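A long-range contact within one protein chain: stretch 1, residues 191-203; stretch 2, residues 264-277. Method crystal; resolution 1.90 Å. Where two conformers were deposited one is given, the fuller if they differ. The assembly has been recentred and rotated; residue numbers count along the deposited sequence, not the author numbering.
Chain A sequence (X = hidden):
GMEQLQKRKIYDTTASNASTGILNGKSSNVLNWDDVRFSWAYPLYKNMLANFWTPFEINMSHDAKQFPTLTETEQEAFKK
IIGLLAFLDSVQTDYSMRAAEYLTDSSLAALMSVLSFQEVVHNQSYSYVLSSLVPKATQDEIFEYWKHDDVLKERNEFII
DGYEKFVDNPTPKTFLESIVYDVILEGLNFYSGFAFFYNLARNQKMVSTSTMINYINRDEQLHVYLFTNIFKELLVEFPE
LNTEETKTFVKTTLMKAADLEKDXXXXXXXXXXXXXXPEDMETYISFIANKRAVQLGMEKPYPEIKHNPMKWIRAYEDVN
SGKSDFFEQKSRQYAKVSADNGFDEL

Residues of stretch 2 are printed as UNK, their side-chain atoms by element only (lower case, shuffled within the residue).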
# COMPACT_ATOMS: atom_id res chain seq x y z
N TYR A 191 14.26 -18.89 2.51
CA TYR A 191 15.63 -18.47 2.22
C TYR A 191 16.44 -19.61 1.60
O TYR A 191 17.32 -19.30 0.83
CB TYR A 191 16.32 -17.80 3.41
CG TYR A 191 15.94 -16.31 3.52
CD1 TYR A 191 14.60 -15.89 3.45
CD2 TYR A 191 16.91 -15.33 3.71
CE1 TYR A 191 14.25 -14.52 3.54
CE2 TYR A 191 16.56 -13.96 3.79
CZ TYR A 191 15.24 -13.57 3.72
OH TYR A 191 14.90 -12.21 3.81
N SER A 192 16.15 -20.90 1.92
CA SER A 192 16.77 -22.05 1.23
C SER A 192 16.44 -22.06 -0.23
O SER A 192 17.27 -22.37 -1.09
CB SER A 192 16.26 -23.39 1.75
OG SER A 192 16.50 -23.54 3.12
N GLY A 193 15.17 -21.74 -0.52
CA GLY A 193 14.66 -21.71 -1.87
C GLY A 193 15.26 -20.58 -2.66
O GLY A 193 15.62 -20.77 -3.79
N PHE A 194 15.38 -19.40 -2.05
CA PHE A 194 16.06 -18.29 -2.74
C PHE A 194 17.50 -18.66 -3.06
O PHE A 194 17.97 -18.41 -4.16
CB PHE A 194 16.02 -17.00 -1.95
CG PHE A 194 14.59 -16.51 -1.62
CD1 PHE A 194 13.52 -16.69 -2.50
CD2 PHE A 194 14.36 -15.86 -0.42
CE1 PHE A 194 12.24 -16.23 -2.20
CE2 PHE A 194 13.06 -15.40 -0.10
CZ PHE A 194 12.01 -15.59 -0.99
N ALA A 195 18.18 -19.29 -2.12
CA ALA A 195 19.55 -19.77 -2.34
C ALA A 195 19.66 -20.71 -3.54
O ALA A 195 20.67 -20.67 -4.26
CB ALA A 195 20.10 -20.46 -1.07
N PHE A 196 18.64 -21.55 -3.75
CA PHE A 196 18.57 -22.45 -4.92
C PHE A 196 18.68 -21.63 -6.22
O PHE A 196 19.43 -21.97 -7.11
CB PHE A 196 17.30 -23.34 -4.88
CG PHE A 196 17.02 -24.05 -6.18
CD1 PHE A 196 17.56 -25.29 -6.44
CD2 PHE A 196 16.21 -23.49 -7.15
CE1 PHE A 196 17.29 -25.94 -7.63
CE2 PHE A 196 15.97 -24.12 -8.36
CZ PHE A 196 16.50 -25.34 -8.59
N PHE A 197 17.92 -20.54 -6.30
CA PHE A 197 17.95 -19.70 -7.46
C PHE A 197 19.32 -19.03 -7.63
O PHE A 197 19.85 -18.99 -8.75
CB PHE A 197 16.80 -18.68 -7.43
CG PHE A 197 15.45 -19.33 -7.48
CD1 PHE A 197 15.05 -20.05 -8.58
CD2 PHE A 197 14.59 -19.25 -6.41
CE1 PHE A 197 13.81 -20.65 -8.62
CE2 PHE A 197 13.36 -19.86 -6.45
CZ PHE A 197 12.98 -20.56 -7.55
N TYR A 198 19.89 -18.55 -6.53
CA TYR A 198 21.22 -17.91 -6.61
C TYR A 198 22.30 -18.92 -6.97
O TYR A 198 23.27 -18.55 -7.65
CB TYR A 198 21.59 -17.21 -5.29
CG TYR A 198 20.63 -16.13 -4.83
CD1 TYR A 198 20.03 -15.24 -5.72
CD2 TYR A 198 20.37 -15.96 -3.47
CE1 TYR A 198 19.16 -14.25 -5.26
CE2 TYR A 198 19.53 -14.99 -3.01
CZ TYR A 198 18.94 -14.14 -3.91
OH TYR A 198 18.11 -13.18 -3.42
N ASN A 199 22.14 -20.18 -6.53
CA ASN A 199 23.10 -21.25 -6.86
C ASN A 199 23.11 -21.48 -8.37
O ASN A 199 24.14 -21.80 -8.93
CB ASN A 199 22.76 -22.56 -6.11
CG ASN A 199 23.73 -23.71 -6.42
OD1 ASN A 199 24.93 -23.61 -6.19
ND2 ASN A 199 23.20 -24.82 -6.92
N LEU A 200 21.96 -21.35 -9.02
CA LEU A 200 21.92 -21.47 -10.50
C LEU A 200 22.64 -20.32 -11.19
O LEU A 200 23.47 -20.54 -12.09
CB LEU A 200 20.47 -21.58 -11.03
CG LEU A 200 19.68 -22.86 -10.68
CD1 LEU A 200 18.24 -22.80 -11.16
CD2 LEU A 200 20.36 -24.11 -11.26
N ALA A 201 22.37 -19.12 -10.72
CA ALA A 201 22.84 -17.90 -11.34
C ALA A 201 24.32 -17.66 -11.14
O ALA A 201 24.94 -17.12 -12.03
CB ALA A 201 22.01 -16.71 -10.87
N ARG A 202 24.90 -18.11 -10.02
CA ARG A 202 26.34 -17.95 -9.81
C ARG A 202 27.12 -18.79 -10.83
O ARG A 202 28.26 -18.48 -11.10
CB ARG A 202 26.75 -18.31 -8.38
CG ARG A 202 26.74 -19.79 -8.07
CD ARG A 202 26.74 -20.02 -6.62
NE ARG A 202 26.85 -21.42 -6.27
CZ ARG A 202 27.99 -22.10 -6.21
NH1 ARG A 202 29.15 -21.50 -6.44
NH2 ARG A 202 27.96 -23.38 -5.90
N ASN A 203 26.47 -19.83 -11.36
CA ASN A 203 26.98 -20.67 -12.45
C ASN A 203 26.40 -20.30 -13.84
O ASN A 203 26.39 -21.12 -14.74
CB ASN A 203 26.76 -22.14 -12.08
CG ASN A 203 27.54 -22.53 -10.82
OD1 ASN A 203 28.66 -22.06 -10.61
ND2 ASN A 203 26.95 -23.33 -9.95
N UNK A 264 11.74 -28.32 5.08
CA UNK A 264 11.32 -27.96 3.74
C UNK A 264 12.47 -28.10 2.75
O UNK A 264 12.30 -28.67 1.67
c UNK A 264 9.32 -26.54 4.15
c UNK A 264 10.75 -26.55 3.74
c UNK A 264 7.05 -26.57 4.06
c UNK A 264 5.70 -26.67 2.14
n UNK A 264 7.44 -26.51 5.37
c UNK A 264 8.79 -26.49 5.42
c UNK A 264 8.10 -26.68 1.88
c UNK A 264 8.22 -26.61 3.27
c UNK A 264 5.79 -26.58 3.51
c UNK A 264 6.85 -26.71 1.34
N UNK A 265 13.61 -27.56 3.13
CA UNK A 265 14.82 -27.71 2.33
C UNK A 265 15.11 -29.22 2.08
O UNK A 265 15.40 -29.63 0.97
c UNK A 265 16.02 -27.12 3.07
c UNK A 265 19.31 -28.92 2.55
c UNK A 265 17.31 -27.55 2.49
c UNK A 265 18.83 -27.58 0.60
c UNK A 265 19.66 -28.44 1.27
c UNK A 265 18.13 -28.47 3.15
c UNK A 265 17.64 -27.14 1.22
N UNK A 266 15.01 -30.04 3.13
CA UNK A 266 15.27 -31.47 2.95
C UNK A 266 14.27 -32.17 2.01
O UNK A 266 14.62 -33.07 1.25
c UNK A 266 15.27 -32.19 4.30
c UNK A 266 16.78 -31.64 8.58
n UNK A 266 18.04 -32.06 8.76
n UNK A 266 16.24 -30.86 9.51
c UNK A 266 16.44 -32.85 6.42
c UNK A 266 16.54 -32.05 5.10
n UNK A 266 16.02 -32.02 7.54
N UNK A 267 13.02 -31.75 2.11
CA UNK A 267 11.92 -32.30 1.32
C UNK A 267 12.04 -32.02 -0.17
O UNK A 267 11.82 -32.90 -0.99
c UNK A 267 7.12 -31.56 0.46
c UNK A 267 10.64 -31.67 1.87
c UNK A 267 6.83 -32.92 0.37
c UNK A 267 8.99 -33.44 1.24
o UNK A 267 5.62 -33.37 -0.09
c UNK A 267 8.36 -31.16 0.92
c UNK A 267 7.76 -33.86 0.76
c UNK A 267 9.33 -32.11 1.29
N UNK A 268 12.40 -30.80 -0.51
CA UNK A 268 12.45 -30.36 -1.92
C UNK A 268 13.81 -30.43 -2.61
O UNK A 268 13.86 -30.72 -3.80
c UNK A 268 9.80 -27.54 -1.95
c UNK A 268 11.92 -28.90 -2.04
c UNK A 268 10.51 -28.81 -1.50
c UNK A 268 11.91 -28.40 -3.51
N UNK A 269 14.88 -30.12 -1.88
CA UNK A 269 16.22 -30.07 -2.44
C UNK A 269 17.08 -31.20 -1.90
O UNK A 269 17.58 -31.98 -2.67
c UNK A 269 16.90 -28.67 -2.21
c UNK A 269 18.38 -28.71 -2.66
c UNK A 269 16.46 -26.20 -2.48
c UNK A 269 16.19 -27.58 -3.01
N UNK A 270 17.26 -31.28 -0.58
CA UNK A 270 18.09 -32.34 0.00
C UNK A 270 19.51 -32.35 -0.56
O UNK A 270 20.13 -31.29 -0.70
N UNK A 271 19.98 -33.52 -0.94
CA UNK A 271 21.32 -33.72 -1.50
C UNK A 271 21.27 -33.93 -3.03
O UNK A 271 22.17 -34.53 -3.59
o UNK A 271 20.21 -36.30 -1.56
o UNK A 271 21.89 -37.28 -0.58
c UNK A 271 22.02 -34.90 -0.78
c UNK A 271 21.33 -36.25 -1.00
N UNK A 272 20.24 -33.44 -3.70
CA UNK A 272 20.01 -33.73 -5.12
C UNK A 272 20.50 -32.67 -6.12
O UNK A 272 20.47 -32.91 -7.34
n UNK A 272 16.20 -37.69 -4.35
c UNK A 272 17.63 -37.70 -4.76
c UNK A 272 18.50 -33.91 -5.35
c UNK A 272 18.05 -36.39 -5.48
c UNK A 272 17.85 -35.13 -4.66
N UNK A 273 20.97 -31.54 -5.62
CA UNK A 273 21.29 -30.41 -6.51
C UNK A 273 22.77 -30.11 -6.49
O UNK A 273 23.31 -29.79 -5.44
c UNK A 273 20.51 -29.15 -6.11
c UNK A 273 18.44 -29.79 -7.62
c UNK A 273 20.90 -27.96 -7.00
c UNK A 273 18.99 -29.42 -6.17
N UNK A 274 23.42 -30.18 -7.65
CA UNK A 274 24.82 -29.85 -7.72
C UNK A 274 25.11 -28.45 -7.14
O UNK A 274 24.37 -27.51 -7.37
c UNK A 274 25.11 -29.87 -9.24
c UNK A 274 24.09 -30.85 -9.79
c UNK A 274 22.88 -30.58 -8.98
N UNK A 275 26.15 -28.34 -6.35
CA UNK A 275 26.48 -27.05 -5.78
C UNK A 275 25.88 -26.73 -4.43
O UNK A 275 26.33 -25.78 -3.83
N UNK A 276 24.89 -27.52 -3.97
CA UNK A 276 24.26 -27.30 -2.67
C UNK A 276 24.57 -28.47 -1.75
O UNK A 276 24.09 -29.58 -1.97
c UNK A 276 22.74 -27.13 -2.78
c UNK A 276 22.36 -26.01 -3.76
c UNK A 276 22.13 -26.85 -1.41
c UNK A 276 22.83 -24.64 -3.36
N UNK A 277 25.39 -28.24 -0.72
CA UNK A 277 25.71 -29.26 0.28
C UNK A 277 24.64 -29.06 1.35
O UNK A 277 24.48 -27.95 1.87
c UNK A 277 27.13 -29.10 0.84
c UNK A 277 27.38 -29.96 2.06
o UNK A 277 27.12 -29.54 3.17
n UNK A 277 27.92 -31.17 1.86

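Position 264 carries ten side-chain atoms, one carbon followed by fused five- and six-membered rings of eight carbons and one nitrogen; this is Trp 264, whose CA-to-CB bond points toward stretch 1 while its end leads away, out of contact. At 265 a single carbon bears a six-carbon ring without oxygen, and CB lies 3.6 Å from OG of Ser 192: Phe 265. Position 266 has three carbons, a nitrogen, then a carbon carrying two more nitrogens, and does not reach stretch 1; it is Arg 266. At 267 one carbon leads to a six-carbon ring bearing one oxygen, also out of reach, which identifies Tyr 267. Position 268, equally remote, has four carbons forked at the first, one arm two carbons long: Ile 268.

Position 269 has the same forked set of four carbons, but its CA-to-CB bond points toward stretch 1, and the tip of its longer arm meets the side chain of Phe 196. This is Ile 269, with CD1 3.8 Å from CB of Phe 196. Position 270 has no side-chain atoms and a positive phi of 56°, a conformation that favours glycine; a CB would also crowd O of Arg 266. Gly 270 is the first residue to leave helical phi/psi and the second of a type II' turn that begins at Ile 269. Two positions out of reach follow: at 271 two carbons, the second carrying two oxygens, give Asp 271; at 272 four carbons in a row end in nitrogen: Lys 272.

Position 273 is another forked four-carbon chain, reaching the ring edge of Phe 196: Ile 273, its CD1 4.0 Å from CE1 of that ring. At 274 three carbons close onto the backbone N, and the backbone O lies 3.0 Å from ND2 of Asn 199; this is Pro 274. Position 275 has no side-chain atoms; with phi 91°, a CB would be jammed against the preceding carbonyl and would clash with OD1 of Asn 199 at 2.7 Å. It is Gly 275. Position 276, four carbons forked at the first, turns its end to Asn 199: Ile 276, with CD1 3.3 Å from CG of Asn 199. At 277 two carbons, the second bearing one oxygen and one nitrogen, define Asn 277, an N-cap residue remote from stretch 1.

The contact joins an apolar patch to a polar anchor. Phe 196 packs against Ile 269 and Ile 273, while Asn 199 ND2 donates a hydrogen bond to O of Pro 274 (161°). Arg 202 NE and NH2 donate to OD1 of Asn 199 at 2.9 and 3.1 Å, and the bare backbone of Gly 275 leaves room for this arrangement.

Stretch 2 (264-277) WFRYIIGDKIPGIN
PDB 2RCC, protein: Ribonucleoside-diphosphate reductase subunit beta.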